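Local coordinates for riboflavin kinase, putative (PDB 3BNW), which probably phosphorylates riboflavin with ATP to give FMN, the single step of the ATP-dependent route from riboflavin to FMN, at residues Gly78-Ala83 with Pro101-Glu106; Arg21-His26 with Ser170-Phe175; Gly13-Phe18 with Ile118-Glu123. All blocks are in the same frame, centred on the assembly; numbering follows the deposited sequence.

How the interactions relate
All three contacts belong to one curled antiparallel sheet. Along the chain, 13-18 and 21-26 come first, then both segments of interaction 1, then 118-123, and finally 170-175. Interaction 1 is therefore a local hairpin pairing, whereas interactions 2 and 3 alternate along the chain and join its beginning to distant strands on either edge of strand 18-25. The three centres lie 16 to 18 Å from one another. Interaction 3 touches both others: Phe82 CZ is 3.8 Å from Val120 CG2, and Phe175 CE2 is 3.4 Å from Phe18 CD1. Interactions 1 and 2 do not touch, their nearest atoms being about 6 Å apart. Together they tie hairpin, central strands and C-terminal strand into the flavokinase beta-barrel fold.

Interaction 1 of 3, residues Gly78-Ala83 with Pro101-Glu106; sequences GPYPFA and PYFLHE
The rings of Tyr80 and His105 form a face-to-face stack, with centroids 3.8 Å apart and planes at 8°. His105 ND1 lies 3.5 Å from Tyr80 CE1, His105 NE2 comes close to Tyr80 CZ, and His105 CB sits over the same face of the phenol as a CH-pi donor. In His105 the first torsion places CG anti to the backbone N (chi1 177°), and the second (chi2 72°) turns the imidazole flat against the phenol. Gly78 CA lies over the other face of the phenol, which is thus sandwiched between its own strand and the imidazole.

Backbone bonding forms a second group. Ala83 and Tyr102 are an antiparallel hydrogen-bonded pair: Tyr102 N reaches Ala83 O at 2.7 Å, and Ala83 N returns a bond to Tyr102 O at 3.1 Å. Phe82 and Phe103 are the adjoining non-hydrogen-bonded pair, with CA atoms 4.3 Å apart. A further bond, from Leu104 N to Pro81 O at 2.9 Å, carries the ladder past the end of strand 98-103, where Leu104 centres an inverse gamma turn.

Apolar contacts divide by branch at Leu104. Its CD2 meets Pro81 CB at 3.7 Å, whereas CD1 reaches the backbone at Phe82 CA. On the face bearing Phe82 and Phe103, the Phe103 ring presents its CD1 edge to Tyr80 CB at 3.9 Å. The hydroxyl of Tyr102 is held by Glu100 and Ser85.

The contact forms the end, remote from the connecting loop, of the hairpin of strands 75-87 and 98-103. Strand 58-69 pairs with the other edge of strand 75-87, helix 133-151 packs on Pro81 and Leu104, and strand 115-126 receives Phe82 through Ile118 and Val120 and Phe103 through Val116.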
# COMPACT_ATOMS: atom_id res chain seq x y z
N GLY A 78 -8.28 7.48 -7.71
CA GLY A 78 -6.82 7.44 -7.85
C GLY A 78 -6.36 7.71 -9.27
O GLY A 78 -7.13 8.18 -10.10
N PRO A 79 -5.08 7.41 -9.56
CA PRO A 79 -4.08 6.81 -8.66
C PRO A 79 -3.59 7.79 -7.58
O PRO A 79 -3.36 8.96 -7.87
CB PRO A 79 -2.93 6.45 -9.62
CG PRO A 79 -3.04 7.46 -10.70
CD PRO A 79 -4.51 7.66 -10.90
N TYR A 80 -3.46 7.30 -6.36
CA TYR A 80 -2.96 8.12 -5.25
C TYR A 80 -1.65 7.57 -4.70
O TYR A 80 -1.39 6.37 -4.79
CB TYR A 80 -3.98 8.17 -4.11
CG TYR A 80 -5.34 8.69 -4.52
CD1 TYR A 80 -5.50 9.98 -5.02
CD2 TYR A 80 -6.48 7.90 -4.38
CE1 TYR A 80 -6.76 10.46 -5.39
CE2 TYR A 80 -7.74 8.37 -4.75
CZ TYR A 80 -7.87 9.65 -5.25
OH TYR A 80 -9.11 10.12 -5.61
N PRO A 81 -0.81 8.44 -4.11
CA PRO A 81 0.32 7.95 -3.31
C PRO A 81 -0.15 7.14 -2.10
O PRO A 81 -1.24 7.38 -1.58
CB PRO A 81 1.03 9.24 -2.85
CG PRO A 81 0.51 10.32 -3.73
CD PRO A 81 -0.87 9.91 -4.14
N PHE A 82 0.66 6.19 -1.66
CA PHE A 82 0.32 5.41 -0.48
C PHE A 82 1.59 4.89 0.19
O PHE A 82 2.61 4.71 -0.47
CB PHE A 82 -0.59 4.23 -0.83
CG PHE A 82 0.15 3.01 -1.29
CD1 PHE A 82 0.44 2.83 -2.63
CD2 PHE A 82 0.57 2.06 -0.38
CE1 PHE A 82 1.14 1.72 -3.06
CE2 PHE A 82 1.28 0.94 -0.80
CZ PHE A 82 1.56 0.77 -2.14
N ALA A 83 1.50 4.69 1.50
CA ALA A 83 2.48 3.90 2.24
C ALA A 83 1.73 2.70 2.79
O ALA A 83 0.50 2.70 2.83
CB ALA A 83 3.09 4.72 3.35
N PRO A 101 -2.55 -0.81 4.16
CA PRO A 101 -2.22 0.35 3.35
C PRO A 101 -2.75 1.67 3.93
O PRO A 101 -3.80 1.69 4.59
CB PRO A 101 -2.91 0.05 2.01
CG PRO A 101 -4.08 -0.84 2.36
CD PRO A 101 -3.86 -1.37 3.77
N TYR A 102 -2.01 2.75 3.69
CA TYR A 102 -2.40 4.08 4.13
C TYR A 102 -2.34 5.05 2.95
O TYR A 102 -1.29 5.60 2.64
CB TYR A 102 -1.48 4.58 5.26
CG TYR A 102 -1.01 3.51 6.22
CD1 TYR A 102 -1.90 2.86 7.07
CD2 TYR A 102 0.34 3.16 6.29
CE1 TYR A 102 -1.47 1.87 7.94
CE2 TYR A 102 0.77 2.18 7.17
CZ TYR A 102 -0.13 1.54 7.99
OH TYR A 102 0.31 0.57 8.86
N PHE A 103 -3.48 5.24 2.29
CA PHE A 103 -3.56 6.15 1.16
C PHE A 103 -3.31 7.59 1.61
O PHE A 103 -3.95 8.07 2.55
CB PHE A 103 -4.93 6.06 0.47
CG PHE A 103 -5.03 4.95 -0.52
CD1 PHE A 103 -4.51 5.10 -1.79
CD2 PHE A 103 -5.64 3.74 -0.18
CE1 PHE A 103 -4.58 4.07 -2.72
CE2 PHE A 103 -5.72 2.71 -1.11
CZ PHE A 103 -5.19 2.87 -2.38
N LEU A 104 -2.39 8.26 0.92
CA LEU A 104 -2.17 9.70 1.12
C LEU A 104 -3.27 10.47 0.39
O LEU A 104 -3.02 11.23 -0.54
CB LEU A 104 -0.79 10.12 0.62
CG LEU A 104 0.42 9.75 1.49
CD1 LEU A 104 0.35 8.33 2.02
CD2 LEU A 104 1.71 9.97 0.70
N HIS A 105 -4.51 10.26 0.84
CA HIS A 105 -5.69 10.89 0.26
C HIS A 105 -6.86 10.85 1.25
O HIS A 105 -7.03 9.87 1.99
CB HIS A 105 -6.08 10.20 -1.04
CG HIS A 105 -7.33 10.75 -1.66
ND1 HIS A 105 -7.37 11.99 -2.26
CD2 HIS A 105 -8.58 10.24 -1.76
CE1 HIS A 105 -8.59 12.22 -2.71
NE2 HIS A 105 -9.34 11.17 -2.42
N GLU A 106 -7.66 11.91 1.25
CA GLU A 106 -8.79 12.03 2.17
C GLU A 106 -10.06 11.69 1.42
O GLU A 106 -10.59 12.52 0.68
CB GLU A 106 -8.88 13.44 2.78
CG GLU A 106 -7.52 14.15 2.98
CD GLU A 106 -7.14 15.05 1.80
OE1 GLU A 106 -6.21 14.68 1.05
OE2 GLU A 106 -7.80 16.11 1.62

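Interaction 2 of 3, residues Arg21-His26 with Ser170-Phe175; sequences RGKVVH and STIPYF
Arg21 and Tyr174 form an antiparallel beta bridge that adds the C-terminal strand 174-177 to strand 18-25 of the sheet, in what the family and the curled antiparallel sheet identify as the flavokinase beta-barrel fold. The evidence is reciprocal: Arg21 N donates to Tyr174 O at 2.8 Å, and Tyr174 N returns a bond to Arg21 O at 2.9 Å. Before the bridge the approaching chain turns through Pro173, whose preceding peptide is cis; its CA comes to 3.2 Å from Arg21 O, and its ring packs on Asp45 and on Val48 of helix 46-52.

Side chains extend the contact beyond this single bridge. Lys23 CE meets Ile172 CD1 at 3.5 Å, a contact at the exposed margin, while Ile172 CG2 packs on Arg21 CG at 4.1 Å and also lies at the edge of the guanidinium, near its plane. The hydroxyl of Tyr174 is engaged by Glu176. Arg21 also touches Val115 and Lys117 of the neighbouring strand 115-126.

Arg21 supplies the largest share of the buried area. Its chain runs extended through CD and then bends at the third torsion (chi3 57°). The guanidinium plane lies within 5° of the Tyr174 ring plane, yet it is Tyr174 CB, rather than the ring, that stands over one guanidinium face, very close to NH2. The guanidinium edge grips Thr171 O: Arg21 NH2 donates to this oxygen at 3.1 Å, only 4° out of the guanidinium plane, and Arg21 NE adds a weak bond to the same Thr171 O at 3.4 Å.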
# COMPACT_ATOMS: atom_id res chain seq x y z
N ARG A 21 -3.42 -6.87 -5.97
CA ARG A 21 -4.85 -6.56 -6.08
C ARG A 21 -5.61 -7.41 -5.06
O ARG A 21 -5.40 -8.62 -4.99
CB ARG A 21 -5.37 -6.85 -7.49
CG ARG A 21 -6.88 -6.60 -7.67
CD ARG A 21 -7.35 -6.84 -9.11
NE ARG A 21 -7.03 -8.20 -9.58
CZ ARG A 21 -6.17 -8.50 -10.55
NH1 ARG A 21 -5.50 -7.55 -11.21
NH2 ARG A 21 -5.97 -9.77 -10.89
N GLY A 22 -6.48 -6.77 -4.29
CA GLY A 22 -7.28 -7.48 -3.29
C GLY A 22 -8.35 -6.59 -2.69
O GLY A 22 -8.31 -5.38 -2.84
N LYS A 23 -9.31 -7.21 -2.00
CA LYS A 23 -10.40 -6.48 -1.36
C LYS A 23 -10.00 -5.86 -0.01
O LYS A 23 -9.16 -6.41 0.71
CB LYS A 23 -11.62 -7.39 -1.17
CG LYS A 23 -12.25 -7.84 -2.48
CD LYS A 23 -13.74 -8.05 -2.36
CE LYS A 23 -14.30 -8.71 -3.61
NZ LYS A 23 -15.79 -8.60 -3.70
N VAL A 24 -10.61 -4.72 0.31
CA VAL A 24 -10.39 -4.05 1.58
C VAL A 24 -11.24 -4.74 2.66
O VAL A 24 -12.47 -4.81 2.53
CB VAL A 24 -10.77 -2.55 1.51
CG1 VAL A 24 -10.51 -1.86 2.85
CG2 VAL A 24 -10.00 -1.85 0.40
N VAL A 25 -10.58 -5.25 3.70
CA VAL A 25 -11.23 -5.99 4.78
C VAL A 25 -10.88 -5.40 6.15
O VAL A 25 -10.02 -4.53 6.26
CB VAL A 25 -10.84 -7.48 4.76
CG1 VAL A 25 -11.22 -8.11 3.43
CG2 VAL A 25 -9.34 -7.65 5.01
N HIS A 26 -11.56 -5.88 7.19
CA HIS A 26 -11.30 -5.45 8.56
C HIS A 26 -10.09 -6.20 9.13
O HIS A 26 -9.69 -5.96 10.28
CB HIS A 26 -12.52 -5.69 9.44
CG HIS A 26 -13.71 -4.86 9.06
ND1 HIS A 26 -14.54 -5.19 8.01
CD2 HIS A 26 -14.21 -3.72 9.59
CE1 HIS A 26 -15.50 -4.29 7.92
NE2 HIS A 26 -15.32 -3.38 8.86
N SER A 170 -10.73 -11.33 -12.78
CA SER A 170 -11.61 -11.73 -11.68
C SER A 170 -10.84 -12.45 -10.55
O SER A 170 -11.42 -12.74 -9.50
CB SER A 170 -12.74 -12.62 -12.19
OG SER A 170 -12.24 -13.76 -12.88
N THR A 171 -9.56 -12.74 -10.78
CA THR A 171 -8.71 -13.37 -9.77
C THR A 171 -8.39 -12.39 -8.64
O THR A 171 -7.68 -11.41 -8.84
CB THR A 171 -7.39 -13.88 -10.40
OG1 THR A 171 -7.68 -14.84 -11.43
CG2 THR A 171 -6.48 -14.53 -9.35
N ILE A 172 -8.93 -12.66 -7.45
CA ILE A 172 -8.61 -11.90 -6.24
C ILE A 172 -8.34 -12.86 -5.07
O ILE A 172 -9.10 -13.80 -4.86
CB ILE A 172 -9.73 -10.91 -5.83
CG1 ILE A 172 -11.11 -11.45 -6.22
CG2 ILE A 172 -9.49 -9.53 -6.45
CD1 ILE A 172 -12.28 -10.74 -5.57
N PRO A 173 -7.25 -12.64 -4.32
CA PRO A 173 -6.20 -11.65 -4.59
C PRO A 173 -5.31 -12.02 -5.78
O PRO A 173 -5.40 -13.13 -6.32
CB PRO A 173 -5.39 -11.65 -3.29
CG PRO A 173 -5.57 -13.00 -2.73
CD PRO A 173 -6.98 -13.40 -3.09
N TYR A 174 -4.47 -11.07 -6.20
CA TYR A 174 -3.51 -11.30 -7.27
C TYR A 174 -2.21 -10.53 -7.02
O TYR A 174 -2.24 -9.36 -6.64
CB TYR A 174 -4.11 -10.89 -8.62
CG TYR A 174 -3.17 -11.15 -9.77
CD1 TYR A 174 -2.43 -10.12 -10.34
CD2 TYR A 174 -2.99 -12.44 -10.26
CE1 TYR A 174 -1.55 -10.36 -11.38
CE2 TYR A 174 -2.11 -12.69 -11.30
CZ TYR A 174 -1.40 -11.65 -11.85
OH TYR A 174 -0.52 -11.92 -12.89
N PHE A 175 -1.08 -11.20 -7.25
CA PHE A 175 0.25 -10.61 -7.09
C PHE A 175 1.02 -10.73 -8.40
O PHE A 175 0.93 -11.76 -9.07
CB PHE A 175 0.99 -11.32 -5.95
CG PHE A 175 2.45 -10.93 -5.81
CD1 PHE A 175 3.42 -11.49 -6.63
CD2 PHE A 175 2.85 -10.02 -4.84
CE1 PHE A 175 4.76 -11.13 -6.50
CE2 PHE A 175 4.19 -9.66 -4.71
CZ PHE A 175 5.14 -10.22 -5.55

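Interaction 3 of 3, residues Gly13-Phe18 with Ile118-Glu123; sequences GSFQPF and IIVLGE
Phe18 and Val120 make the tight end of this contact, the two side chains running alongside each other in the same direction. Val120 CB stands over one face of the Phe18 ring, offset toward the rim, and CG2 touches Phe18 CZ at 3.4 Å. The first torsion of Phe18 places CG between backbone N and carbonyl carbon, the crowded position (chi1 66°), with the ring beside the valine. Their backbones form an antiparallel hydrogen-bonded pair: Val120 N donates to Phe18 O at 3.0 Å, whereas the return bond from Phe18 N to Val120 O is weak at 3.3 Å.

Phe15 continues the packing without a backbone bridge. Gly122 CA makes a CH-pi contact 3.8 Å from the ring centroid, and Val120 CG1 meets the ring edge at CZ, 3.5 Å away.

The solvent side lies toward Ser14, which is exposed, and Glu123, which is partly so. The Glu123 chain runs antiparallel to the Phe15 side chain, with OE1 3.6 Å from Phe15 CD1 and carboxylate and ring planes 63° apart. The CB of Gln16 points away from strand 115-126, and its NE2 bonds Leu178 O.

Leu121 and Gly122 form a classic beta bulge opposite Tyr61 of strand 58-69. Strand 115-126 thus lies between that strand, whose Val60 packs on Val120, and the incoming segment, where the Tyr55 ring meets Phe15 edge-to-face.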
# COMPACT_ATOMS: atom_id res chain seq x y z
N GLY A 13 18.54 -1.26 -5.84
CA GLY A 13 17.94 -2.25 -6.73
C GLY A 13 17.98 -3.67 -6.18
O GLY A 13 18.03 -4.64 -6.95
N SER A 14 17.99 -3.80 -4.85
CA SER A 14 17.72 -5.07 -4.19
C SER A 14 16.22 -5.20 -3.97
O SER A 14 15.72 -6.31 -3.76
CB SER A 14 18.47 -5.16 -2.85
OG SER A 14 17.97 -4.23 -1.90
N PHE A 15 15.50 -4.08 -4.03
CA PHE A 15 14.06 -4.08 -3.82
C PHE A 15 13.34 -4.42 -5.12
O PHE A 15 13.50 -3.71 -6.12
CB PHE A 15 13.55 -2.73 -3.30
CG PHE A 15 12.10 -2.74 -2.91
CD1 PHE A 15 11.71 -3.07 -1.63
CD2 PHE A 15 11.11 -2.47 -3.85
CE1 PHE A 15 10.38 -3.11 -1.28
CE2 PHE A 15 9.77 -2.51 -3.51
CZ PHE A 15 9.41 -2.83 -2.22
N GLN A 16 12.55 -5.48 -5.10
CA GLN A 16 11.76 -5.90 -6.25
C GLN A 16 10.35 -5.29 -6.20
O GLN A 16 9.56 -5.64 -5.32
CB GLN A 16 11.69 -7.43 -6.31
CG GLN A 16 10.67 -8.00 -7.30
CD GLN A 16 10.99 -7.67 -8.76
OE1 GLN A 16 12.04 -8.06 -9.28
NE2 GLN A 16 10.09 -6.95 -9.41
N PRO A 17 10.03 -4.37 -7.14
CA PRO A 17 8.68 -3.83 -7.15
C PRO A 17 7.67 -4.86 -7.61
O PRO A 17 8.02 -5.81 -8.31
CB PRO A 17 8.76 -2.68 -8.17
CG PRO A 17 10.18 -2.46 -8.43
CD PRO A 17 10.84 -3.78 -8.22
N PHE A 18 6.41 -4.68 -7.22
CA PHE A 18 5.36 -5.62 -7.56
C PHE A 18 4.00 -4.95 -7.61
O PHE A 18 3.86 -3.77 -7.30
CB PHE A 18 5.35 -6.79 -6.57
CG PHE A 18 4.97 -6.40 -5.16
CD1 PHE A 18 3.64 -6.33 -4.78
CD2 PHE A 18 5.95 -6.11 -4.23
CE1 PHE A 18 3.28 -5.97 -3.49
CE2 PHE A 18 5.61 -5.75 -2.94
CZ PHE A 18 4.27 -5.68 -2.57
N ILE A 118 -2.56 -1.88 -5.85
CA ILE A 118 -1.36 -1.10 -5.53
C ILE A 118 -0.14 -1.58 -6.31
O ILE A 118 0.00 -2.77 -6.59
CB ILE A 118 -1.04 -1.09 -4.00
CG1 ILE A 118 -0.86 -2.50 -3.45
CG2 ILE A 118 -2.15 -0.37 -3.22
CD1 ILE A 118 -0.20 -2.54 -2.07
N ILE A 119 0.70 -0.62 -6.70
CA ILE A 119 2.04 -0.90 -7.20
C ILE A 119 3.03 -0.43 -6.12
O ILE A 119 3.06 0.75 -5.78
CB ILE A 119 2.30 -0.19 -8.55
CG1 ILE A 119 1.37 -0.75 -9.63
CG2 ILE A 119 3.76 -0.35 -8.98
CD1 ILE A 119 1.56 -0.17 -11.02
N VAL A 120 3.80 -1.37 -5.55
CA VAL A 120 4.77 -1.06 -4.50
C VAL A 120 6.13 -0.81 -5.14
O VAL A 120 6.71 -1.72 -5.71
CB VAL A 120 4.89 -2.20 -3.46
CG1 VAL A 120 6.06 -1.96 -2.54
CG2 VAL A 120 3.62 -2.34 -2.65
N LEU A 121 6.64 0.41 -5.02
CA LEU A 121 7.84 0.83 -5.74
C LEU A 121 9.08 0.91 -4.86
O LEU A 121 10.20 0.94 -5.38
CB LEU A 121 7.60 2.17 -6.43
CG LEU A 121 6.56 2.12 -7.57
CD1 LEU A 121 6.09 3.52 -7.94
CD2 LEU A 121 7.13 1.40 -8.78
N GLY A 122 8.92 0.95 -3.54
CA GLY A 122 10.08 0.95 -2.67
C GLY A 122 9.78 0.86 -1.19
O GLY A 122 8.62 0.91 -0.76
N GLU A 123 10.85 0.78 -0.40
CA GLU A 123 10.77 0.63 1.04
C GLU A 123 11.26 1.87 1.79
O GLU A 123 12.24 2.50 1.40
CB GLU A 123 11.58 -0.59 1.47
CG GLU A 123 13.07 -0.52 1.17
CD GLU A 123 13.73 -1.87 1.25
OE1 GLU A 123 13.06 -2.82 1.71
OE2 GLU A 123 14.90 -2.00 0.84